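Local coordinates for MAU2 chromatid cohesion factor homolog (Saccharomyces cerevisiae, PDB 4XDN), which forms a complex with SCC2 that is required for the association of cohesin with chromosomes, and so takes part in sister chromatid cohesion, at residues N48-E53 with K57-L62; H42-A47 with L95-Y100. All coordinates share one frame; numbering follows the deposited sequence.

In the fold
Contacts 1 and 2, with centres about 10 Å apart near one end of an elongated, largely helical chain, illustrate how differently neighbouring helices and loops can be joined. Contact 1 is local: a backbone bond lies within the first turn of helix 53-76, while Ile50 on Tyr59 joins the loop after helix 29-45 to that helix, with a more exposed pair, Glu53 and Lys57, beside it. Contact 2 joins helix 29-45 to helix 81-98 with little direct touching and a water between polar ends. Both are partly buried, and contact 1 is nested within the chain loop that contact 2 closes. They meet where Tyr59 OH lies 3.0 Å from Glu98 OE1, a probable hydrogen bond.

Contact 1: N48-E53 with K57-L62; sequences NKIGSE and KQYYGL
The carbonyl of Glu53 and the amide of Lys57 supply the polar link of this contact, a first-turn hydrogen bond internal to helix 53-76 in which Lys57 N donates to Glu53 O over 2.9 Å. Ser52 occupies the N-cap position just ahead of this turn.

The aliphatic stem of Lys57 also meets oxygens of Glu53. It runs past the same carbonyl, with Lys57 CG 3.3 Å from Glu53 O; that CG lies beside its own backbone N (chi1 -72°), while a bend at chi3 leads the ammonium away. The Glu53 chain, bent at chi2, brings OE2 to 4.1 Å from Lys57 CG. The charged ends of the pair remain apart, with Glu53 OE2 6.5 Å from Lys57 NZ. The salt bridge of Glu53 is made outside this contact, from OE1 to a basic side chain on the chain of another protein.

Apolar packing, by contrast, is deeper and joins loop to helix: Ile50 CG1 packs against Tyr59 CB at 4.2 Å, and Ile50 CD1 approaches the Tyr59 ring obliquely.

The loop thus folds back over the start of helix 53-76. Tyr59 reaches beyond it, touching Ala43 of helix 29-45 and bonding through OH to the backbone N of Met369, at the start of helix 369-398, against which Ile50 also packs.

Contact 2: H42-A47 with L95-Y100; sequences HAYSIA and LIQETY
Tyr44, which has the most surface buried here, meets Glu98 and Gln97 largely through a single water that links their polar ends. Its ring presents an edge to the carboxylate: Glu98 OE2 lies near the ring plane, 4.2 Å from Tyr44 CE1. The hydroxyl does not reach Gln97 directly, since Tyr44 OH and Gln97 OE1 are 4.2 Å apart. The water lies in the plane of the ring, accepting a hydrogen bond from Tyr44 OH at 2.5 Å and donating to the two acceptors of residues 95-100, Gln97 OE1 at 2.5 Å and Glu98 OE2 at 2.8 Å. It is gripped by three modelled bonds, two of them unusually short.

Gln97 extends its chain beyond CG (chi2 -174°), carrying the amide oxygen out to the water; the Tyr44 and Gln97 side chains cross at about a right angle, with ring and amide planes 47° apart. Glu98 is more heavily engaged: OE2 also bonds Ser368 OG, and OE1 probably bonds Tyr59.

The contact brings together the C-terminal ends of helices 29-45 and 81-98, with Met63 of the intervening, antiparallel helix 53-76 touching both Tyr44 and Glu98. Such stacking of successive antiparallel helices is consistent with the superhelical, TPR-like array of the Scc4/Mau2 family.

Contact 1: N48-E53 with K57-L62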
ATOM      1  N   ASN A  48     -13.046  15.342 -17.151  1.00 30.63           N
ATOM      2  CA  ASN A  48     -11.700  14.952 -17.565  1.00 32.04           C
ATOM      3  C   ASN A  48     -11.047  15.980 -18.485  1.00 34.36           C
ATOM      4  O   ASN A  48     -10.016  15.697 -19.094  1.00 34.29           O
ATOM      5  CB  ASN A  48     -11.733  13.594 -18.271  1.00 33.70           C
ATOM      6  CG  ASN A  48     -12.405  13.660 -19.629  1.00 37.09           C
ATOM      7  OD1 ASN A  48     -13.386  14.378 -19.815  1.00 36.65           O
ATOM      8  ND2 ASN A  48     -11.876  12.908 -20.587  1.00 38.07           N
ATOM      9  N   LYS A  49     -11.641  17.168 -18.575  1.00 34.59           N
ATOM     10  CA  LYS A  49     -11.180  18.198 -19.507  1.00 37.14           C
ATOM     11  C   LYS A  49     -10.791  19.501 -18.808  1.00 35.91           C
ATOM     12  O   LYS A  49     -10.694  20.545 -19.451  1.00 37.61           O
ATOM     13  CB  LYS A  49     -12.263  18.490 -20.551  1.00 41.99           C
ATOM     14  CG  LYS A  49     -12.755  17.262 -21.299  1.00 47.72           C
ATOM     15  CD  LYS A  49     -13.622  17.638 -22.493  1.00 56.47           C
ATOM     16  CE  LYS A  49     -12.796  18.176 -23.661  1.00 64.61           C
ATOM     17  NZ  LYS A  49     -11.871  17.150 -24.224  1.00 69.12           N
ATOM     18  N   ILE A  50     -10.571  19.447 -17.499  1.00 34.08           N
ATOM     19  CA  ILE A  50     -10.170  20.636 -16.754  1.00 33.23           C
ATOM     20  C   ILE A  50      -8.655  20.784 -16.817  1.00 35.88           C
ATOM     21  O   ILE A  50      -7.920  20.022 -16.186  1.00 33.81           O
ATOM     22  CB  ILE A  50     -10.641  20.584 -15.282  1.00 31.90           C
ATOM     23  CG1 ILE A  50     -12.169  20.610 -15.207  1.00 34.32           C
ATOM     24  CG2 ILE A  50     -10.096  21.767 -14.492  1.00 32.22           C
ATOM     25  CD1 ILE A  50     -12.816  19.258 -15.317  1.00 33.55           C
ATOM     26  N   GLY A  51      -8.200  21.768 -17.588  1.00 38.46           N
ATOM     27  CA  GLY A  51      -6.782  22.013 -17.784  1.00 40.05           C
ATOM     28  C   GLY A  51      -6.350  23.405 -17.363  1.00 40.88           C
ATOM     29  O   GLY A  51      -5.193  23.780 -17.547  1.00 43.29           O
ATOM     30  N   SER A  52      -7.274  24.172 -16.794  1.00 40.25           N
ATOM     31  CA  SER A  52      -6.970  25.530 -16.357  1.00 42.72           C
ATOM     32  C   SER A  52      -7.947  26.000 -15.285  1.00 42.24           C
ATOM     33  O   SER A  52      -8.915  25.307 -14.962  1.00 40.53           O
ATOM     34  CB  SER A  52      -7.004  26.491 -17.547  1.00 44.90           C
ATOM     35  OG  SER A  52      -8.306  26.561 -18.104  1.00 46.64           O
ATOM     36  N   GLU A  53      -7.685  27.183 -14.735  1.00 43.50           N
ATOM     37  CA  GLU A  53      -8.555  27.768 -13.723  1.00 45.34           C
ATOM     38  C   GLU A  53      -9.937  28.039 -14.300  1.00 44.24           C
ATOM     39  O   GLU A  53     -10.950  27.830 -13.635  1.00 42.34           O
ATOM     40  CB  GLU A  53      -7.953  29.064 -13.177  1.00 50.09           C
ATOM     41  CG  GLU A  53      -8.767  29.704 -12.057  1.00 50.61           C
ATOM     42  CD  GLU A  53      -8.807  28.855 -10.800  1.00 48.63           C
ATOM     43  OE1 GLU A  53      -7.984  27.922 -10.681  1.00 47.14           O
ATOM     44  OE2 GLU A  53      -9.662  29.120  -9.932  1.00 49.10           O
ATOM     45  N   LYS A  57     -13.487  26.744 -12.847  1.00 37.50           N
ATOM     46  CA  LYS A  57     -14.575  27.644 -12.486  1.00 39.69           C
ATOM     47  C   LYS A  57     -15.877  27.218 -13.149  1.00 36.60           C
ATOM     48  O   LYS A  57     -16.944  27.274 -12.539  1.00 36.83           O
ATOM     49  CB  LYS A  57     -14.237  29.081 -12.884  1.00 44.92           C
ATOM     50  CG  LYS A  57     -13.177  29.728 -12.010  1.00 51.04           C
ATOM     51  CD  LYS A  57     -12.836  31.127 -12.488  1.00 55.76           C
ATOM     52  CE  LYS A  57     -13.995  32.089 -12.239  1.00 59.26           C
ATOM     53  NZ  LYS A  57     -13.647  33.482 -12.674  1.00 64.16           N
ATOM     54  N   GLN A  58     -15.783  26.787 -14.402  1.00 36.51           N
ATOM     55  CA  GLN A  58     -16.952  26.335 -15.143  1.00 37.46           C
ATOM     56  C   GLN A  58     -17.486  25.026 -14.578  1.00 32.47           C
ATOM     57  O   GLN A  58     -18.698  24.849 -14.446  1.00 28.15           O
ATOM     58  CB  GLN A  58     -16.617  26.161 -16.624  1.00 42.71           C
ATOM     59  CG  GLN A  58     -16.171  27.439 -17.309  1.00 50.37           C
ATOM     60  CD  GLN A  58     -16.877  27.665 -18.627  1.00 57.22           C
ATOM     61  OE1 GLN A  58     -18.105  27.750 -18.681  1.00 60.02           O
ATOM     62  NE2 GLN A  58     -16.104  27.759 -19.702  1.00 58.69           N
ATOM     63  N   TYR A  59     -16.581  24.110 -14.251  1.00 29.56           N
ATOM     64  CA  TYR A  59     -16.971  22.825 -13.689  1.00 29.79           C
ATOM     65  C   TYR A  59     -17.738  23.016 -12.388  1.00 27.88           C
ATOM     66  O   TYR A  59     -18.806  22.440 -12.196  1.00 27.70           O
ATOM     67  CB  TYR A  59     -15.747  21.942 -13.441  1.00 30.28           C
ATOM     68  CG  TYR A  59     -16.064  20.681 -12.668  1.00 29.12           C
ATOM     69  CD1 TYR A  59     -16.511  19.537 -13.316  1.00 28.96           C
ATOM     70  CD2 TYR A  59     -15.920  20.635 -11.287  1.00 28.89           C
ATOM     71  CE1 TYR A  59     -16.803  18.384 -12.613  1.00 27.31           C
ATOM     72  CE2 TYR A  59     -16.212  19.486 -10.575  1.00 25.13           C
ATOM     73  CZ  TYR A  59     -16.652  18.364 -11.243  1.00 26.54           C
ATOM     74  OH  TYR A  59     -16.943  17.218 -10.536  1.00 30.37           O
ATOM     75  N   TYR A  60     -17.187  23.828 -11.495  1.00 23.35           N
ATOM     76  CA  TYR A  60     -17.814  24.065 -10.206  1.00 24.18           C
ATOM     77  C   TYR A  60     -18.968  25.058 -10.333  1.00 26.95           C
ATOM     78  O   TYR A  60     -19.852  25.100  -9.480  1.00 29.85           O
ATOM     79  CB  TYR A  60     -16.776  24.562  -9.196  1.00 24.38           C
ATOM     80  CG  TYR A  60     -15.959  23.453  -8.566  1.00 26.46           C
ATOM     81  CD1 TYR A  60     -16.561  22.276  -8.142  1.00 28.72           C
ATOM     82  CD2 TYR A  60     -14.586  23.580  -8.396  1.00 28.85           C
ATOM     83  CE1 TYR A  60     -15.828  21.260  -7.570  1.00 27.93           C
ATOM     84  CE2 TYR A  60     -13.841  22.566  -7.822  1.00 27.81           C
ATOM     85  CZ  TYR A  60     -14.472  21.407  -7.411  1.00 26.43           C
ATOM     86  OH  TYR A  60     -13.751  20.388  -6.835  1.00 27.33           O
ATOM     87  N   GLY A  61     -18.961  25.846 -11.401  1.00 28.22           N
ATOM     88  CA  GLY A  61     -20.085  26.706 -11.709  1.00 27.74           C
ATOM     89  C   GLY A  61     -21.318  25.860 -11.964  1.00 29.10           C
ATOM     90  O   GLY A  61     -22.418  26.184 -11.511  1.00 30.06           O
ATOM     91  N   LEU A  62     -21.126  24.760 -12.683  1.00 27.45           N
ATOM     92  CA  LEU A  62     -22.210  23.830 -12.970  1.00 25.60           C
ATOM     93  C   LEU A  62     -22.684  23.129 -11.700  1.00 26.98           C
ATOM     94  O   LEU A  62     -23.886  23.007 -11.466  1.00 25.70           O
ATOM     95  CB  LEU A  62     -21.766  22.796 -14.005  1.00 25.55           C
ATOM     96  CG  LEU A  62     -21.501  23.343 -15.411  1.00 29.24           C
ATOM     97  CD1 LEU A  62     -20.718  22.337 -16.232  1.00 28.88           C
ATOM     98  CD2 LEU A  62     -22.811  23.697 -16.103  1.00 31.39           C
TER

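Contact 2: H42-A47 with L95-Y100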
ATOM      1  N   HIS A  42     -23.647  17.209 -16.792  1.00 30.65           N
ATOM      2  CA  HIS A  42     -22.825  17.893 -17.780  1.00 31.42           C
ATOM      3  C   HIS A  42     -21.448  18.204 -17.206  1.00 30.44           C
ATOM      4  O   HIS A  42     -20.451  18.214 -17.929  1.00 30.46           O
ATOM      5  CB  HIS A  42     -23.498  19.178 -18.255  1.00 31.51           C
ATOM      6  CG  HIS A  42     -22.869  19.758 -19.480  1.00 33.20           C
ATOM      7  ND1 HIS A  42     -23.046  19.214 -20.733  1.00 36.09           N
ATOM      8  CD2 HIS A  42     -22.048  20.822 -19.643  1.00 35.37           C
ATOM      9  CE1 HIS A  42     -22.371  19.924 -21.618  1.00 38.28           C
ATOM     10  NE2 HIS A  42     -21.755  20.904 -20.983  1.00 37.64           N
ATOM     11  N   ALA A  43     -21.397  18.467 -15.903  1.00 30.24           N
ATOM     12  CA  ALA A  43     -20.124  18.660 -15.223  1.00 30.20           C
ATOM     13  C   ALA A  43     -19.315  17.364 -15.250  1.00 29.87           C
ATOM     14  O   ALA A  43     -18.101  17.386 -15.447  1.00 29.55           O
ATOM     15  CB  ALA A  43     -20.346  19.125 -13.797  1.00 29.95           C
ATOM     16  N   TYR A  44     -19.996  16.235 -15.061  1.00 30.83           N
ATOM     17  CA  TYR A  44     -19.347  14.929 -15.142  1.00 31.67           C
ATOM     18  C   TYR A  44     -18.807  14.681 -16.545  1.00 32.37           C
ATOM     19  O   TYR A  44     -17.760  14.050 -16.715  1.00 32.82           O
ATOM     20  CB  TYR A  44     -20.320  13.802 -14.776  1.00 29.65           C
ATOM     21  CG  TYR A  44     -20.739  13.740 -13.321  1.00 27.33           C
ATOM     22  CD1 TYR A  44     -19.909  14.205 -12.308  1.00 24.67           C
ATOM     23  CD2 TYR A  44     -21.969  13.203 -12.962  1.00 26.72           C
ATOM     24  CE1 TYR A  44     -20.296  14.142 -10.983  1.00 24.50           C
ATOM     25  CE2 TYR A  44     -22.364  13.134 -11.642  1.00 26.30           C
ATOM     26  CZ  TYR A  44     -21.528  13.605 -10.657  1.00 26.15           C
ATOM     27  OH  TYR A  44     -21.928  13.539  -9.343  1.00 27.21           O
ATOM     28  N   SER A  45     -19.533  15.174 -17.544  1.00 32.05           N
ATOM     29  CA  SER A  45     -19.202  14.905 -18.938  1.00 31.88           C
ATOM     30  C   SER A  45     -17.908  15.598 -19.359  1.00 32.15           C
ATOM     31  O   SER A  45     -17.253  15.162 -20.301  1.00 37.33           O
ATOM     32  CB  SER A  45     -20.350  15.339 -19.856  1.00 32.30           C
ATOM     33  OG  SER A  45     -20.388  16.747 -20.013  1.00 32.67           O
ATOM     34  N   ILE A  46     -17.547  16.670 -18.657  1.00 30.66           N
ATOM     35  CA  ILE A  46     -16.331  17.431 -18.961  1.00 34.48           C
ATOM     36  C   ILE A  46     -15.314  17.353 -17.820  1.00 32.89           C
ATOM     37  O   ILE A  46     -14.337  18.102 -17.795  1.00 29.23           O
ATOM     38  CB  ILE A  46     -16.652  18.918 -19.250  1.00 36.49           C
ATOM     39  CG1 ILE A  46     -17.378  19.568 -18.066  1.00 39.35           C
ATOM     40  CG2 ILE A  46     -17.494  19.041 -20.511  1.00 36.66           C
ATOM     41  CD1 ILE A  46     -16.511  20.474 -17.234  1.00 40.93           C
ATOM     42  N   ALA A  47     -15.539  16.431 -16.890  1.00 29.07           N
ATOM     43  CA  ALA A  47     -14.720  16.333 -15.686  1.00 28.94           C
ATOM     44  C   ALA A  47     -13.269  15.972 -16.000  1.00 28.56           C
ATOM     45  O   ALA A  47     -12.369  16.262 -15.212  1.00 30.52           O
ATOM     46  CB  ALA A  47     -15.319  15.312 -14.732  1.00 27.72           C
ATOM     47  N   LEU A  95     -22.488  17.664  -2.256  1.00 24.81           N
ATOM     48  CA  LEU A  95     -21.847  18.355  -1.144  1.00 26.91           C
ATOM     49  C   LEU A  95     -20.650  17.551  -0.648  1.00 26.95           C
ATOM     50  O   LEU A  95     -19.602  18.103  -0.320  1.00 25.77           O
ATOM     51  CB  LEU A  95     -22.838  18.581  -0.000  1.00 28.86           C
ATOM     52  CG  LEU A  95     -23.998  19.542  -0.264  1.00 28.74           C
ATOM     53  CD1 LEU A  95     -24.947  19.550   0.921  1.00 29.39           C
ATOM     54  CD2 LEU A  95     -23.493  20.950  -0.549  1.00 29.82           C
ATOM     55  N   ILE A  96     -20.821  16.236  -0.615  1.00 25.81           N
ATOM     56  CA  ILE A  96     -19.801  15.334  -0.104  1.00 26.30           C
ATOM     57  C   ILE A  96     -18.625  15.204  -1.074  1.00 28.13           C
ATOM     58  O   ILE A  96     -17.468  15.153  -0.652  1.00 31.78           O
ATOM     59  CB  ILE A  96     -20.410  13.941   0.181  1.00 26.48           C
ATOM     60  CG1 ILE A  96     -21.388  14.038   1.355  1.00 29.24           C
ATOM     61  CG2 ILE A  96     -19.328  12.918   0.499  1.00 28.81           C
ATOM     62  CD1 ILE A  96     -22.204  12.783   1.598  1.00 30.44           C
ATOM     63  N   GLN A  97     -18.920  15.160  -2.369  1.00 25.95           N
ATOM     64  CA  GLN A  97     -17.898  14.886  -3.377  1.00 26.05           C
ATOM     65  C   GLN A  97     -17.270  16.141  -3.982  1.00 24.26           C
ATOM     66  O   GLN A  97     -16.166  16.078  -4.522  1.00 26.36           O
ATOM     67  CB  GLN A  97     -18.489  14.031  -4.498  1.00 26.27           C
ATOM     68  CG  GLN A  97     -18.879  12.625  -4.066  1.00 30.12           C
ATOM     69  CD  GLN A  97     -19.326  11.764  -5.231  1.00 35.95           C
ATOM     70  OE1 GLN A  97     -19.308  12.200  -6.383  1.00 36.45           O
ATOM     71  NE2 GLN A  97     -19.731  10.534  -4.937  1.00 39.98           N
ATOM     72  N   GLU A  98     -17.963  17.274  -3.889  1.00 23.48           N
ATOM     73  CA  GLU A  98     -17.533  18.490  -4.582  1.00 25.26           C
ATOM     74  C   GLU A  98     -17.109  19.616  -3.637  1.00 27.16           C
ATOM     75  O   GLU A  98     -16.406  20.536  -4.056  1.00 29.92           O
ATOM     76  CB  GLU A  98     -18.655  18.990  -5.500  1.00 24.50           C
ATOM     77  CG  GLU A  98     -19.254  17.911  -6.399  1.00 26.19           C
ATOM     78  CD  GLU A  98     -18.233  17.291  -7.343  1.00 29.26           C
ATOM     79  OE1 GLU A  98     -17.238  17.967  -7.681  1.00 30.07           O
ATOM     80  OE2 GLU A  98     -18.428  16.126  -7.746  1.00 29.94           O
ATOM     81  N   THR A  99     -17.521  19.534  -2.372  1.00 25.92           N
ATOM     82  CA  THR A  99     -17.324  20.627  -1.418  1.00 24.81           C
ATOM     83  C   THR A  99     -16.694  20.175  -0.102  1.00 24.36           C
ATOM     84  O   THR A  99     -16.435  18.989   0.102  1.00 22.30           O
ATOM     85  CB  THR A  99     -18.667  21.318  -1.081  1.00 25.47           C
ATOM     86  OG1 THR A  99     -19.483  20.437  -0.300  1.00 26.09           O
ATOM     87  CG2 THR A  99     -19.418  21.702  -2.349  1.00 24.37           C
ATOM     88  N   TYR A 100     -16.459  21.141   0.785  1.00 26.28           N
ATOM     89  CA  TYR A 100     -16.013  20.869   2.150  1.00 29.76           C
ATOM     90  C   TYR A 100     -17.140  21.122   3.153  1.00 29.63           C
ATOM     91  O   TYR A 100     -16.918  21.123   4.364  1.00 29.99           O
ATOM     92  CB  TYR A 100     -14.804  21.736   2.512  1.00 34.49           C
ATOM     93  CG  TYR A 100     -13.546  21.412   1.741  1.00 39.56           C
ATOM     94  CD1 TYR A 100     -12.932  20.172   1.863  1.00 40.92           C
ATOM     95  CD2 TYR A 100     -12.958  22.352   0.905  1.00 42.01           C
ATOM     96  CE1 TYR A 100     -11.780  19.873   1.165  1.00 43.97           C
ATOM     97  CE2 TYR A 100     -11.803  22.063   0.206  1.00 44.76           C
ATOM     98  CZ  TYR A 100     -11.217  20.824   0.340  1.00 46.05           C
ATOM     99  OH  TYR A 100     -10.068  20.534  -0.358  1.00 48.46           O
TER
HETATM  100  O   HOH W   1     -20.349  14.172  -7.473  1.00 23.99           O